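Local coordinates for protein cystathionine beta-lyases/cystathionine gamma-synthases (Corynebacterium glutamicum, PDB 5X5H) that probably catalyses the pyridoxal phosphate-dependent replacement reaction that joins O-succinyl-L-homoserine and L-cysteine into L,L-cystathionine, a step of methionine biosynthesis, at residues 37-40 with 46-49. Sequence-based numbering, arbitrary orientation.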
ATOM      1  N   THR A  37       8.832  -9.219  11.842  1.00 10.45           N
ATOM      2  CA  THR A  37       9.096  -9.855  13.142  1.00 11.25           C
ATOM      3  C   THR A  37       8.297  -9.172  14.203  1.00 12.10           C
ATOM      4  O   THR A  37       7.733  -8.051  14.054  1.00 11.84           O
ATOM      5  CB  THR A  37      10.605  -9.859  13.321  1.00 13.16           C
ATOM      6  OG1 THR A  37      10.884 -10.648  14.494  1.00 14.83           O
ATOM      7  CG2 THR A  37      11.219  -8.480  13.568  1.00 12.69           C
ATOM      8  N   PHE A  38       8.234  -9.884  15.343  1.00 11.79           N
ATOM      9  CA  PHE A  38       7.431  -9.489  16.488  1.00 11.95           C
ATOM     10  C   PHE A  38       8.236  -9.641  17.768  1.00 12.25           C
ATOM     11  O   PHE A  38       8.983 -10.629  17.921  1.00 14.40           O
ATOM     12  CB  PHE A  38       6.151 -10.358  16.661  1.00 12.45           C
ATOM     13  CG  PHE A  38       5.212 -10.332  15.449  1.00 11.79           C
ATOM     14  CD1 PHE A  38       5.587 -10.971  14.245  1.00 13.49           C
ATOM     15  CD2 PHE A  38       4.043  -9.583  15.490  1.00 12.85           C
ATOM     16  CE1 PHE A  38       4.754 -10.836  13.124  1.00 13.76           C
ATOM     17  CE2 PHE A  38       3.211  -9.451  14.344  1.00 13.08           C
ATOM     18  CZ  PHE A  38       3.624 -10.034  13.166  1.00 12.91           C
ATOM     19  N   ALA A  39       8.159  -8.650  18.627  1.00 12.45           N
ATOM     20  CA  ALA A  39       8.894  -8.703  19.866  1.00 12.12           C
ATOM     21  C   ALA A  39       8.370  -9.911  20.681  1.00 13.80           C
ATOM     22  O   ALA A  39       7.177 -10.170  20.736  1.00 13.86           O
ATOM     23  CB  ALA A  39       8.668  -7.422  20.598  1.00 13.95           C
ATOM     24  N   GLN A  40       9.304 -10.587  21.391  1.00 13.51           N
ATOM     25  CA  GLN A  40       8.951 -11.654  22.340  1.00 13.79           C
ATOM     26  C   GLN A  40       9.101 -11.181  23.743  1.00 15.96           C
ATOM     27  O   GLN A  40       9.920 -10.316  24.023  1.00 18.70           O
ATOM     28  CB  GLN A  40       9.836 -12.823  22.028  1.00 15.60           C
ATOM     29  CG  GLN A  40       9.652 -13.379  20.583  1.00 14.93           C
ATOM     30  CD  GLN A  40      10.296 -14.634  20.127  1.00 16.01           C
ATOM     31  OE1 GLN A  40      10.486 -14.930  18.879  1.00 18.38           O
ATOM     32  NE2 GLN A  40      10.684 -15.410  21.055  1.00 14.81           N
ATOM     33  N   LEU A  46       6.243 -16.099  22.968  1.00 17.70           N
ATOM     34  CA  LEU A  46       5.648 -15.138  22.067  1.00 16.69           C
ATOM     35  C   LEU A  46       4.683 -14.267  22.773  1.00 18.93           C
ATOM     36  O   LEU A  46       3.959 -14.628  23.719  1.00 20.06           O
ATOM     37  CB  LEU A  46       5.073 -15.868  20.872  1.00 16.03           C
ATOM     38  CG  LEU A  46       5.937 -16.870  20.112  1.00 19.07           C
ATOM     39  CD1 LEU A  46       5.259 -17.392  18.829  1.00 20.45           C
ATOM     40  CD2 LEU A  46       7.337 -16.435  19.810  1.00 22.98           C
ATOM     41  N   ARG A  47       4.503 -13.044  22.327  1.00 16.65           N
ATOM     42  CA  ARG A  47       3.588 -12.114  22.947  1.00 18.36           C
ATOM     43  C   ARG A  47       2.101 -12.504  22.736  1.00 17.46           C
ATOM     44  O   ARG A  47       1.289 -12.493  23.681  1.00 20.92           O
ATOM     45  CB  ARG A  47       3.877 -10.719  22.431  1.00 17.53           C
ATOM     46  CG  ARG A  47       3.045  -9.641  23.049  1.00 18.70           C
ATOM     47  CD  ARG A  47       3.719  -8.256  23.130  1.00 18.77           C
ATOM     48  NE  ARG A  47       4.997  -8.300  23.816  1.00 20.75           N
ATOM     49  CZ  ARG A  47       5.955  -7.385  23.698  1.00 19.71           C
ATOM     50  NH1 ARG A  47       5.793  -6.218  23.013  1.00 19.15           N
ATOM     51  NH2 ARG A  47       7.106  -7.571  24.317  1.00 24.69           N
ATOM     52  N   LYS A  48       1.762 -12.828  21.479  1.00 17.11           N
ATOM     53  CA  LYS A  48       0.382 -13.210  21.161  1.00 16.39           C
ATOM     54  C   LYS A  48       0.375 -14.123  19.887  1.00 14.94           C
ATOM     55  O   LYS A  48      -0.383 -13.869  18.948  1.00 18.45           O
ATOM     56  CB  LYS A  48      -0.499 -11.977  20.962  1.00 20.37           C
ATOM     57  CG  LYS A  48      -2.035 -12.250  21.044  1.00 21.22           C
ATOM     58  CD  LYS A  48      -2.778 -10.924  21.121  1.00 25.03           C
ATOM     59  CE  LYS A  48      -4.170 -10.999  20.567  1.00 30.42           C
ATOM     60  NZ  LYS A  48      -4.897 -11.831  21.510  1.00 33.13           N
ATOM     61  N   GLY A  49       1.235 -15.125  19.897  1.00 15.42           N
ATOM     62  CA  GLY A  49       1.246 -16.124  18.881  1.00 14.99           C
ATOM     63  C   GLY A  49       2.024 -15.949  17.661  1.00 15.91           C
ATOM     64  O   GLY A  49       1.986 -16.858  16.832  1.00 17.60           O
TER
HETATM   65  O   HOH W   1       6.125 -12.555  19.976  1.00 16.43           O
HETATM   66  O   HOH W   2      10.400  -7.643  23.917  1.00 39.67           O
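Gln-40 packs on Leu-46 and Ala-39 on Arg-47 where two arms of a loop meet, in the extended N-terminal region between helix 10-16 and helix 58-70; waters link Ala-39 and Gln-40 to Arg-47. The side chains of Gln-40 and Leu-46 lie alongside each other and point the same way. Leu-46 CD2 rests against the amide of Gln-40, 3.5 Å from Gln-40 CD. In both residues CG lies beside the backbone N (chi1 -61° and -51°), an orientation the two side chains share as they run together. One water lies 2.7 Å from Ala-39 O and accepts a bond from Arg-47 N at 2.9 Å. A second water donates to Gln-40 O at 2.7 Å and accepts a weak bond from Arg-47 NH2 at 3.3 Å. Such an N-terminal arm reaching into neighbouring subunits is a feature of the trans-sulfuration enzyme family, and this assembly is a tetramer. Arg-47 bends at chi3 (-55°), which brings its guanidinium back over Ala-39. Ala-39 CB lies over one face, 3.9 Å from Arg-47 NH1. The guanidinium is held further by Asn-41, through NE, and by Asp-22 O of the second subunit, through NH1. Phe-38, Gln-40 and Glu-51 form a magnesium site here, and Leu-46 also packs on Glu-51.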